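Local coordinates for protein major centromere autoantigen B (Homo sapiens, PDB 1HLV) that binds the CENP-B box of centromeric DNA through two helix-turn-helix domains and induces kinks in the DNA, at residues T9-S14 against A54-Y59; G79-W84 against E102-I107; S14-E19 against F35-S40. One frame throughout, in Å; residues are numbered along the deposited sequence.

Contact 1: T9-S14 against A54-Y59; sequences TFREKS and ASERKY. With nucleotides of chain B.
Arg11 and Glu56 form a salt bridge, NH1 to OE2 at 2.9 Å, with the guanidinium and carboxylate planes 76° apart. The same carboxylate lies against Ser14 OG, 2.9 Å from Glu56 OE1; the hydroxyl's one proton could go to either carboxylate oxygen, and both bonds would be weak. Glutamate suits the place because its two methylenes, run out straight (CG anti to the backbone N, chi1 176°, and an extended chi2), bring the acid to both a base and a hydroxyl.

Thr9 caps helix 10-22: Glu12 N donates to Thr9 OG1 over 3.0 Å, and Thr9 N returns the bond to Glu12 OE2, completing a capping box. From the next residue, Lys13 NZ reaches OP1 of DA14 of chain B in a weak bond and also bonds to Lys67 O.

Beside the acid, Ser55 CB sits over one face of the Phe10 ring, 3.5 Å from its centroid, a CH-pi contact that a small residue permits at close range. The Tyr59 ring lies nearly parallel to that of Phe10 but is slid well aside, with centroids 5.5 Å apart. Its hydroxyl bonds to Asn69, so the tyrosine offers carbon to Phe10 and oxygen to the following loop. Polar groups thus join helices 10-22 and 49-59 on one flank and aromatic carbon on the other, while the lysine's positive charge is directed to the DNA backbone.

Contact 2: G79-W84 against E102-I107; sequences GLLIAW and EKALRI
Lys103 NZ makes an off-centre cation-pi contact with Trp84, 4.4 Å from the centroid of the five-membered ring and 32° off its normal. The pair ties helix 75-88 to helix 97-111, two helices of the second helix-turn-helix domain, which belongs to the Tc5 transposase family; their short segments run roughly antiparallel, at 136°.

Much of the lysine's work here is done by carbon. Its chain bends at chi2 (62°), which turns CD back across the indole, and CG lies over the centre of the fused ring system. CE then stands 3.6 Å from the centroid of the five-membered ring, above the same face. A long aliphatic chain with a charged end suits this position, since it can cover a broad aromatic face and still end in a polar group.

Deeper in, the contact is aliphatic. Leu81 divides its two methyls: CD1 meets Lys103 CG, while CD2 touches Ala104 CB at 4.0 Å, a methyl small enough for the place where the two backbones come nearest, 6.4 Å from Leu81 CA to Ala104 CA. Leu81 and Ala104 both also pack on Trp122 of helix 120-129, placing them in the domain's three-helix core. Ile107 closes the other end with both of its branches: CG2 meets Leu80 CD1 at 3.9 Å, and CD1 comes within 3.8 Å of the backbone N of Leu81.

Contact 3: S14-E19 against F35-S40; sequences SRIIQE and FNIPPS. With nucleotides of chain B.
Phe35 turns one ring face to Ile16 and its edge to Arg15 and Glu19, so three residues of helix 10-22 hold a single aromatic group. Ile16 CG1 lies over that face, 3.8 Å from the ring centroid and only 14° off the normal, as a CH-pi contact, the two side chains running antiparallel to one another. At the edge, Glu19 CG approaches Phe35 CE1 to 3.6 Å, near the ring plane; the chain bends at chi2 (75°), and the carboxylate continues to a salt bridge with Arg34. Glutamate fits because its methylenes can pack on the ring while its acid pairs with the neighbouring arginine.

Arg15 reaches another edge atom. Its chain is extended from CG to NE, and NE comes to 3.9 Å from Phe35 CE2. The guanidinium plane stands almost perpendicular to the ring, at 88°, so the phenyl edge meets a face of the guanidinium.

Ile16 continues beyond the ring to meet Ile37 tip to tip, CD1 to CD1 at 3.9 Å. Both isoleucines also pack on Leu42, so the turn is joined to helices 10-22 and 39-47 by apolar side chains.

Between Phe35 and Ile37, Asn36 takes positive phi and closes the preceding helix in a Schellman motif. Pro38 then occupies the N-cap of helix 39-47 and packs by its ring carbons on the backbone of DC15 of chain B. Two residues on, Ser40 OG donates a hydrogen bond of 2.6 Å to N7 of DG16 of chain B, a base atom on the major-groove edge. Helix 28-35, this short turn and helix 39-47, packed against helix 10-22, form a helix-turn-helix whose second helix serves as the recognition helix.

Contacts 1 and 3 share helix 10-22 and meet at Ser14, with centres 13 Å apart; contact 3 is nested inside the loop that contact 1 closes. One fastens this helix to helix 49-59, the other to the turn leading into helix 39-47, and both bring residues to chain B: a lysine to a phosphate, a serine to a base. Contact 2 follows later in the chain, in the other DNA-binding domain. Its centre lies 25 Å from that of contact 1 and 37 Å from that of contact 3, and its nearest atom is about 9 Å from the DNA, so it builds a domain core without touching the nucleic acid.

Contact 1: T9-S14 against A54-Y59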
loop_
_atom_site.group_PDB
_atom_site.type_symbol
_atom_site.label_atom_id
_atom_site.label_comp_id
_atom_site.label_asym_id
_atom_site.label_seq_id
_atom_site.Cartn_x
_atom_site.Cartn_y
_atom_site.Cartn_z
ATOM N N THR C 9 -5.303 -8.748 -4.299
ATOM C CA THR C 9 -4.506 -7.536 -4.468
ATOM C C THR C 9 -5.422 -6.333 -4.318
ATOM O O THR C 9 -6.642 -6.449 -4.419
ATOM C CB THR C 9 -3.855 -7.434 -5.860
ATOM O OG1 THR C 9 -4.876 -7.294 -6.854
ATOM C CG2 THR C 9 -3.004 -8.663 -6.152
ATOM N N PHE C 10 -4.835 -5.169 -4.084
ATOM C CA PHE C 10 -5.648 -3.983 -3.940
ATOM C C PHE C 10 -6.410 -3.699 -5.219
ATOM O O PHE C 10 -7.544 -3.222 -5.169
ATOM C CB PHE C 10 -4.786 -2.795 -3.510
ATOM C CG PHE C 10 -4.436 -2.827 -2.054
ATOM C CD1 PHE C 10 -3.126 -3.012 -1.637
ATOM C CD2 PHE C 10 -5.439 -2.729 -1.089
ATOM C CE1 PHE C 10 -2.814 -3.100 -0.278
ATOM C CE2 PHE C 10 -5.137 -2.816 0.274
ATOM C CZ PHE C 10 -3.825 -3.002 0.677
ATOM N N ARG C 11 -5.806 -4.016 -6.361
ATOM C CA ARG C 11 -6.480 -3.800 -7.629
ATOM C C ARG C 11 -7.710 -4.720 -7.734
ATOM O O ARG C 11 -8.762 -4.299 -8.209
ATOM C CB ARG C 11 -5.514 -4.050 -8.792
ATOM C CG ARG C 11 -6.124 -3.833 -10.170
ATOM C CD ARG C 11 -6.588 -2.393 -10.402
ATOM N NE ARG C 11 -5.543 -1.539 -10.968
ATOM C CZ ARG C 11 -4.696 -0.795 -10.259
ATOM N NH1 ARG C 11 -4.756 -0.783 -8.933
ATOM N NH2 ARG C 11 -3.782 -0.058 -10.882
ATOM N N GLU C 12 -7.582 -5.961 -7.268
ATOM C CA GLU C 12 -8.687 -6.920 -7.314
ATOM C C GLU C 12 -9.833 -6.520 -6.379
ATOM O O GLU C 12 -11.012 -6.621 -6.741
ATOM C CB GLU C 12 -8.192 -8.327 -6.950
ATOM C CG GLU C 12 -7.408 -9.039 -8.051
ATOM C CD GLU C 12 -6.541 -10.187 -7.525
ATOM O OE1 GLU C 12 -6.181 -11.080 -8.325
ATOM O OE2 GLU C 12 -6.205 -10.193 -6.319
ATOM N N LYS C 13 -9.485 -6.081 -5.171
ATOM C CA LYS C 13 -10.496 -5.664 -4.207
ATOM C C LYS C 13 -11.150 -4.376 -4.697
ATOM O O LYS C 13 -12.327 -4.137 -4.465
ATOM C CB LYS C 13 -9.873 -5.482 -2.815
ATOM C CG LYS C 13 -9.655 -6.815 -2.098
ATOM C CD LYS C 13 -8.910 -6.684 -0.768
ATOM C CE LYS C 13 -7.446 -6.294 -0.984
ATOM N NZ LYS C 13 -6.623 -6.486 0.244
ATOM N N SER C 14 -10.384 -3.559 -5.397
ATOM C CA SER C 14 -10.922 -2.326 -5.941
ATOM C C SER C 14 -11.973 -2.659 -7.019
ATOM O O SER C 14 -13.034 -2.030 -7.090
ATOM C CB SER C 14 -9.795 -1.498 -6.550
ATOM O OG SER C 14 -10.301 -0.327 -7.146
ATOM N N ALA C 54 -7.986 3.764 -0.623
ATOM C CA ALA C 54 -6.884 4.637 -0.230
ATOM C C ALA C 54 -5.564 3.886 -0.475
ATOM O O ALA C 54 -4.589 4.453 -0.981
ATOM C CB ALA C 54 -7.010 5.024 1.248
ATOM N N SER C 55 -5.540 2.606 -0.119
ATOM C CA SER C 55 -4.343 1.807 -0.328
ATOM C C SER C 55 -4.023 1.691 -1.815
ATOM O O SER C 55 -2.877 1.878 -2.225
ATOM C CB SER C 55 -4.517 0.426 0.291
ATOM O OG SER C 55 -4.533 0.540 1.698
ATOM N N GLU C 56 -5.031 1.398 -2.627
ATOM C CA GLU C 56 -4.801 1.294 -4.062
ATOM C C GLU C 56 -4.118 2.560 -4.579
ATOM O O GLU C 56 -3.202 2.489 -5.391
ATOM C CB GLU C 56 -6.115 1.067 -4.809
ATOM C CG GLU C 56 -5.959 1.049 -6.323
ATOM C CD GLU C 56 -7.274 0.814 -7.033
ATOM O OE1 GLU C 56 -8.206 1.625 -6.836
ATOM O OE2 GLU C 56 -7.384 -0.181 -7.785
ATOM N N ARG C 57 -4.562 3.717 -4.106
ATOM C CA ARG C 57 -3.963 4.983 -4.521
ATOM C C ARG C 57 -2.529 5.075 -4.010
ATOM O O ARG C 57 -1.617 5.454 -4.742
ATOM C CB ARG C 57 -4.781 6.166 -3.985
ATOM C CG ARG C 57 -5.971 6.545 -4.851
ATOM C CD ARG C 57 -6.719 7.768 -4.308
ATOM N NE ARG C 57 -7.888 7.420 -3.492
ATOM C CZ ARG C 57 -7.949 7.543 -2.168
ATOM N NH1 ARG C 57 -6.909 8.010 -1.487
ATOM N NH2 ARG C 57 -9.057 7.210 -1.525
ATOM N N LYS C 58 -2.343 4.711 -2.746
ATOM C CA LYS C 58 -1.042 4.748 -2.104
ATOM C C LYS C 58 0.012 3.899 -2.807
ATOM O O LYS C 58 1.141 4.351 -3.017
ATOM C CB LYS C 58 -1.177 4.284 -0.659
ATOM C CG LYS C 58 0.131 4.144 0.082
ATOM C CD LYS C 58 -0.086 3.421 1.395
ATOM C CE LYS C 58 1.215 3.216 2.137
ATOM N NZ LYS C 58 1.014 2.416 3.364
ATOM N N TYR C 59 -0.354 2.672 -3.171
ATOM C CA TYR C 59 0.582 1.762 -3.827
ATOM C C TYR C 59 0.724 1.957 -5.344
ATOM O O TYR C 59 1.588 1.344 -5.982
ATOM C CB TYR C 59 0.212 0.311 -3.486
ATOM C CG TYR C 59 0.439 -0.017 -2.022
ATOM C CD1 TYR C 59 -0.630 -0.159 -1.135
ATOM C CD2 TYR C 59 1.724 -0.100 -1.509
ATOM C CE1 TYR C 59 -0.413 -0.366 0.233
ATOM C CE2 TYR C 59 1.958 -0.307 -0.145
ATOM C CZ TYR C 59 0.891 -0.434 0.725
ATOM O OH TYR C 59 1.141 -0.589 2.081
ATOM P P DA B 14 -8.947 -9.483 2.695
ATOM O OP1 DA B 14 -8.195 -9.115 1.473
ATOM O OP2 DA B 14 -10.189 -8.742 3.049
ATOM O "O5'" DA B 14 -9.279 -11.041 2.645
ATOM C "C5'" DA B 14 -8.229 -11.995 2.530
ATOM C "C4'" DA B 14 -8.655 -13.330 3.092
ATOM O "O4'" DA B 14 -8.692 -13.319 4.534
ATOM C "C3'" DA B 14 -10.024 -13.831 2.657
ATOM O "O3'" DA B 14 -9.936 -15.256 2.646
ATOM C "C2'" DA B 14 -10.920 -13.347 3.784
ATOM C "C1'" DA B 14 -10.022 -13.547 4.999
ATOM N N9 DA B 14 -10.228 -12.635 6.123
ATOM C C8 DA B 14 -10.447 -11.280 6.078
ATOM N N7 DA B 14 -10.420 -10.704 7.255
ATOM C C5 DA B 14 -10.202 -11.755 8.135
ATOM C C6 DA B 14 -10.033 -11.799 9.526
ATOM N N6 DA B 14 -10.012 -10.711 10.298
ATOM N N1 DA B 14 -9.864 -13.011 10.104
ATOM C C2 DA B 14 -9.835 -14.094 9.317
ATOM N N3 DA B 14 -9.950 -14.176 7.992
ATOM C C4 DA B 14 -10.133 -12.956 7.456
#

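Contact 2: G79-W84 against E102-I107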
loop_
_atom_site.group_PDB
_atom_site.type_symbol
_atom_site.label_atom_id
_atom_site.label_comp_id
_atom_site.label_asym_id
_atom_site.label_seq_id
_atom_site.Cartn_x
_atom_site.Cartn_y
_atom_site.Cartn_z
ATOM N N GLY C 79 7.069 8.996 5.853
ATOM C CA GLY C 79 6.172 10.041 5.409
ATOM C C GLY C 79 6.970 11.280 5.085
ATOM O O GLY C 79 6.844 11.850 4.000
ATOM N N LEU C 80 7.810 11.689 6.030
ATOM C CA LEU C 80 8.649 12.867 5.848
ATOM C C LEU C 80 9.612 12.720 4.662
ATOM O O LEU C 80 9.770 13.644 3.866
ATOM C CB LEU C 80 9.414 13.142 7.143
ATOM C CG LEU C 80 8.420 13.468 8.271
ATOM C CD1 LEU C 80 9.091 13.421 9.644
ATOM C CD2 LEU C 80 7.795 14.834 7.981
ATOM N N LEU C 81 10.231 11.546 4.546
ATOM C CA LEU C 81 11.173 11.258 3.470
ATOM C C LEU C 81 10.502 11.400 2.101
ATOM O O LEU C 81 11.052 12.013 1.180
ATOM C CB LEU C 81 11.722 9.836 3.636
ATOM C CG LEU C 81 12.916 9.409 2.780
ATOM C CD1 LEU C 81 14.088 10.358 3.013
ATOM C CD2 LEU C 81 13.308 7.988 3.137
ATOM N N ILE C 82 9.311 10.828 1.967
ATOM C CA ILE C 82 8.577 10.902 0.708
ATOM C C ILE C 82 8.295 12.353 0.346
ATOM O O ILE C 82 8.619 12.796 -0.756
ATOM C CB ILE C 82 7.240 10.123 0.792
ATOM C CG1 ILE C 82 7.522 8.622 0.731
ATOM C CG2 ILE C 82 6.307 10.543 -0.330
ATOM C CD1 ILE C 82 6.311 7.757 0.945
ATOM N N ALA C 83 7.696 13.090 1.275
ATOM C CA ALA C 83 7.379 14.487 1.033
ATOM C C ALA C 83 8.623 15.206 0.540
ATOM O O ALA C 83 8.564 16.013 -0.394
ATOM C CB ALA C 83 6.880 15.138 2.307
ATOM N N TRP C 84 9.749 14.893 1.172
ATOM C CA TRP C 84 11.028 15.501 0.836
ATOM C C TRP C 84 11.508 15.255 -0.599
ATOM O O TRP C 84 11.698 16.207 -1.357
ATOM C CB TRP C 84 12.096 15.021 1.819
ATOM C CG TRP C 84 13.496 15.349 1.391
ATOM C CD1 TRP C 84 14.127 16.562 1.483
ATOM C CD2 TRP C 84 14.434 14.453 0.778
ATOM N NE1 TRP C 84 15.397 16.473 0.966
ATOM C CE2 TRP C 84 15.614 15.193 0.525
ATOM C CE3 TRP C 84 14.392 13.097 0.417
ATOM C CZ2 TRP C 84 16.745 14.620 -0.072
ATOM C CZ3 TRP C 84 15.512 12.528 -0.174
ATOM C CH2 TRP C 84 16.677 13.291 -0.414
ATOM N N GLU C 102 21.019 9.192 3.312
ATOM C CA GLU C 102 21.605 10.210 4.168
ATOM C C GLU C 102 20.488 11.009 4.837
ATOM O O GLU C 102 20.508 11.266 6.048
ATOM C CB GLU C 102 22.472 11.114 3.304
ATOM C CG GLU C 102 23.253 12.175 4.023
ATOM C CD GLU C 102 24.101 12.966 3.047
ATOM O OE1 GLU C 102 24.981 12.350 2.399
ATOM O OE2 GLU C 102 23.883 14.192 2.914
ATOM N N LYS C 103 19.507 11.387 4.028
ATOM C CA LYS C 103 18.366 12.146 4.500
ATOM C C LYS C 103 17.546 11.350 5.515
ATOM O O LYS C 103 17.055 11.909 6.485
ATOM C CB LYS C 103 17.487 12.542 3.312
ATOM C CG LYS C 103 16.276 13.369 3.685
ATOM C CD LYS C 103 16.672 14.698 4.305
ATOM C CE LYS C 103 15.459 15.592 4.492
ATOM N NZ LYS C 103 15.817 16.907 5.096
ATOM N N ALA C 104 17.407 10.048 5.291
ATOM C CA ALA C 104 16.636 9.202 6.195
ATOM C C ALA C 104 17.283 9.113 7.572
ATOM O O ALA C 104 16.594 9.114 8.598
ATOM C CB ALA C 104 16.477 7.814 5.609
ATOM N N LEU C 105 18.609 9.029 7.599
ATOM C CA LEU C 105 19.317 8.950 8.870
ATOM C C LEU C 105 19.190 10.260 9.651
ATOM O O LEU C 105 19.179 10.248 10.883
ATOM C CB LEU C 105 20.787 8.595 8.632
ATOM C CG LEU C 105 21.042 7.141 8.200
ATOM C CD1 LEU C 105 22.523 6.941 7.902
ATOM C CD2 LEU C 105 20.593 6.180 9.303
ATOM N N ARG C 106 19.082 11.379 8.938
ATOM C CA ARG C 106 18.939 12.683 9.584
ATOM C C ARG C 106 17.539 12.858 10.160
ATOM O O ARG C 106 17.376 13.409 11.245
ATOM C CB ARG C 106 19.201 13.817 8.596
ATOM C CG ARG C 106 20.647 14.024 8.220
ATOM C CD ARG C 106 20.703 14.959 7.029
ATOM N NE ARG C 106 22.056 15.202 6.539
ATOM C CZ ARG C 106 22.321 15.756 5.359
ATOM N NH1 ARG C 106 21.320 16.112 4.558
ATOM N NH2 ARG C 106 23.577 15.965 4.979
ATOM N N ILE C 107 16.532 12.412 9.415
ATOM C CA ILE C 107 15.154 12.502 9.864
ATOM C C ILE C 107 15.014 11.622 11.109
ATOM O O ILE C 107 14.344 11.994 12.071
ATOM C CB ILE C 107 14.186 12.025 8.762
ATOM C CG1 ILE C 107 14.288 12.955 7.551
ATOM C CG2 ILE C 107 12.751 12.003 9.276
ATOM C CD1 ILE C 107 13.384 12.561 6.378
#

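Contact 3: S14-E19 against F35-S40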
loop_
_atom_site.group_PDB
_atom_site.type_symbol
_atom_site.label_atom_id
_atom_site.label_comp_id
_atom_site.label_asym_id
_atom_site.label_seq_id
_atom_site.Cartn_x
_atom_site.Cartn_y
_atom_site.Cartn_z
ATOM N N SER C 14 -10.384 -3.559 -5.397
ATOM C CA SER C 14 -10.922 -2.326 -5.941
ATOM C C SER C 14 -11.973 -2.659 -7.019
ATOM O O SER C 14 -13.034 -2.030 -7.090
ATOM C CB SER C 14 -9.795 -1.498 -6.550
ATOM O OG SER C 14 -10.301 -0.327 -7.146
ATOM N N ARG C 15 -11.677 -3.656 -7.849
ATOM C CA ARG C 15 -12.596 -4.053 -8.905
ATOM C C ARG C 15 -13.883 -4.604 -8.300
ATOM O O ARG C 15 -14.984 -4.281 -8.754
ATOM C CB ARG C 15 -11.950 -5.107 -9.809
ATOM C CG ARG C 15 -12.834 -5.545 -10.969
ATOM C CD ARG C 15 -12.156 -6.608 -11.818
ATOM N NE ARG C 15 -13.062 -7.203 -12.799
ATOM C CZ ARG C 15 -12.742 -8.222 -13.594
ATOM N NH1 ARG C 15 -11.535 -8.764 -13.530
ATOM N NH2 ARG C 15 -13.635 -8.710 -14.447
ATOM N N ILE C 16 -13.742 -5.438 -7.276
ATOM C CA ILE C 16 -14.894 -6.021 -6.601
ATOM C C ILE C 16 -15.787 -4.906 -6.052
ATOM O O ILE C 16 -17.008 -4.937 -6.208
ATOM C CB ILE C 16 -14.437 -6.950 -5.447
ATOM C CG1 ILE C 16 -13.749 -8.180 -6.034
ATOM C CG2 ILE C 16 -15.617 -7.366 -4.586
ATOM C CD1 ILE C 16 -13.160 -9.108 -5.003
ATOM N N ILE C 17 -15.167 -3.918 -5.413
ATOM C CA ILE C 17 -15.892 -2.789 -4.850
ATOM C C ILE C 17 -16.639 -2.062 -5.956
ATOM O O ILE C 17 -17.827 -1.777 -5.839
ATOM C CB ILE C 17 -14.922 -1.805 -4.157
ATOM C CG1 ILE C 17 -14.417 -2.413 -2.849
ATOM C CG2 ILE C 17 -15.607 -0.477 -3.895
ATOM C CD1 ILE C 17 -13.203 -1.708 -2.285
ATOM N N GLN C 18 -15.924 -1.766 -7.034
ATOM C CA GLN C 18 -16.500 -1.069 -8.173
ATOM C C GLN C 18 -17.674 -1.857 -8.751
ATOM O O GLN C 18 -18.659 -1.277 -9.215
ATOM C CB GLN C 18 -15.433 -0.875 -9.247
ATOM C CG GLN C 18 -15.940 -0.203 -10.504
ATOM C CD GLN C 18 -14.929 -0.234 -11.636
ATOM O OE1 GLN C 18 -15.213 0.225 -12.745
ATOM N NE2 GLN C 18 -13.741 -0.779 -11.364
ATOM N N GLU C 19 -17.566 -3.179 -8.723
ATOM C CA GLU C 19 -18.624 -4.027 -9.249
ATOM C C GLU C 19 -19.920 -3.823 -8.467
ATOM O O GLU C 19 -21.001 -3.727 -9.050
ATOM C CB GLU C 19 -18.214 -5.500 -9.180
ATOM C CG GLU C 19 -19.205 -6.446 -9.837
ATOM C CD GLU C 19 -19.140 -6.399 -11.357
ATOM O OE1 GLU C 19 -18.635 -5.396 -11.906
ATOM O OE2 GLU C 19 -19.604 -7.362 -12.003
ATOM N N PHE C 35 -16.957 -13.388 -8.461
ATOM C CA PHE C 35 -15.538 -13.290 -8.161
ATOM C C PHE C 35 -15.052 -14.515 -7.433
ATOM O O PHE C 35 -13.876 -14.618 -7.094
ATOM C CB PHE C 35 -15.240 -12.030 -7.350
ATOM C CG PHE C 35 -15.432 -10.772 -8.130
ATOM C CD1 PHE C 35 -16.643 -10.090 -8.090
ATOM C CD2 PHE C 35 -14.428 -10.309 -8.972
ATOM C CE1 PHE C 35 -16.853 -8.970 -8.878
ATOM C CE2 PHE C 35 -14.628 -9.184 -9.771
ATOM C CZ PHE C 35 -15.845 -8.515 -9.723
ATOM N N ASN C 36 -15.967 -15.448 -7.199
ATOM C CA ASN C 36 -15.624 -16.693 -6.534
ATOM C C ASN C 36 -14.988 -16.448 -5.167
ATOM O O ASN C 36 -13.887 -16.918 -4.895
ATOM C CB ASN C 36 -14.659 -17.490 -7.414
ATOM C CG ASN C 36 -14.417 -18.897 -6.898
ATOM O OD1 ASN C 36 -13.364 -19.481 -7.151
ATOM N ND2 ASN C 36 -15.397 -19.455 -6.187
ATOM N N ILE C 37 -15.679 -15.697 -4.320
ATOM C CA ILE C 37 -15.198 -15.411 -2.972
ATOM C C ILE C 37 -16.365 -15.578 -2.012
ATOM O O ILE C 37 -17.520 -15.374 -2.385
ATOM C CB ILE C 37 -14.677 -13.969 -2.834
ATOM C CG1 ILE C 37 -15.777 -12.984 -3.236
ATOM C CG2 ILE C 37 -13.422 -13.789 -3.662
ATOM C CD1 ILE C 37 -15.418 -11.529 -2.996
ATOM N N PRO C 38 -16.082 -15.944 -0.756
ATOM C CA PRO C 38 -17.163 -16.122 0.218
ATOM C C PRO C 38 -17.927 -14.816 0.415
ATOM O O PRO C 38 -17.335 -13.736 0.372
ATOM C CB PRO C 38 -16.419 -16.539 1.488
ATOM C CG PRO C 38 -15.152 -17.176 0.964
ATOM C CD PRO C 38 -14.773 -16.242 -0.153
ATOM N N PRO C 39 -19.254 -14.891 0.611
ATOM C CA PRO C 39 -20.024 -13.655 0.815
ATOM C C PRO C 39 -19.459 -12.917 2.021
ATOM O O PRO C 39 -19.488 -11.687 2.106
ATOM C CB PRO C 39 -21.456 -14.160 1.023
ATOM C CG PRO C 39 -21.281 -15.605 1.425
ATOM C CD PRO C 39 -20.134 -16.069 0.589
ATOM N N SER C 40 -18.926 -13.706 2.943
ATOM C CA SER C 40 -18.285 -13.207 4.151
ATOM C C SER C 40 -17.131 -12.279 3.732
ATOM O O SER C 40 -16.983 -11.171 4.248
ATOM C CB SER C 40 -17.734 -14.396 4.939
ATOM O OG SER C 40 -17.071 -13.975 6.109
ATOM P P DC B 15 -11.000 -16.120 1.825
ATOM O OP1 DC B 15 -10.277 -17.280 1.241
ATOM O OP2 DC B 15 -11.744 -15.195 0.929
ATOM O "O5'" DC B 15 -11.962 -16.676 2.964
ATOM C "C5'" DC B 15 -11.498 -17.675 3.867
ATOM C "C4'" DC B 15 -12.511 -17.905 4.964
ATOM O "O4'" DC B 15 -12.505 -16.819 5.923
ATOM C "C3'" DC B 15 -13.960 -18.038 4.497
ATOM O "O3'" DC B 15 -14.603 -18.997 5.335
ATOM C "C2'" DC B 15 -14.538 -16.667 4.807
ATOM C "C1'" DC B 15 -13.837 -16.369 6.119
ATOM N N1 DC B 15 -13.792 -14.964 6.564
ATOM C C2 DC B 15 -13.479 -14.707 7.905
ATOM O O2 DC B 15 -13.265 -15.666 8.661
ATOM N N3 DC B 15 -13.415 -13.427 8.341
ATOM C C4 DC B 15 -13.649 -12.421 7.492
ATOM N N4 DC B 15 -13.556 -11.168 7.963
ATOM C C5 DC B 15 -13.981 -12.652 6.121
ATOM C C6 DC B 15 -14.040 -13.930 5.704
ATOM P P DG B 16 -15.150 -20.373 4.716
ATOM O OP1 DG B 16 -13.978 -21.157 4.251
ATOM O OP2 DG B 16 -16.251 -20.062 3.769
ATOM O "O5'" DG B 16 -15.781 -21.094 5.985
ATOM C "C5'" DG B 16 -14.943 -21.605 7.017
ATOM C "C4'" DG B 16 -15.575 -21.377 8.371
ATOM O "O4'" DG B 16 -15.495 -19.982 8.751
ATOM C "C3'" DG B 16 -17.048 -21.764 8.497
ATOM O "O3'" DG B 16 -17.240 -22.345 9.791
ATOM C "C2'" DG B 16 -17.767 -20.427 8.401
ATOM C "C1'" DG B 16 -16.787 -19.493 9.097
ATOM N N9 DG B 16 -16.850 -18.092 8.686
ATOM C C8 DG B 16 -16.984 -17.616 7.402
ATOM N N7 DG B 16 -16.941 -16.312 7.332
ATOM C C5 DG B 16 -16.780 -15.897 8.650
ATOM C C6 DG B 16 -16.661 -14.594 9.192
ATOM O O6 DG B 16 -16.647 -13.511 8.599
ATOM N N1 DG B 16 -16.544 -14.622 10.577
ATOM C C2 DG B 16 -16.537 -15.758 11.347
ATOM N N2 DG B 16 -16.444 -15.562 12.678
ATOM N N3 DG B 16 -16.624 -16.988 10.852
ATOM C C4 DG B 16 -16.746 -16.982 9.504
#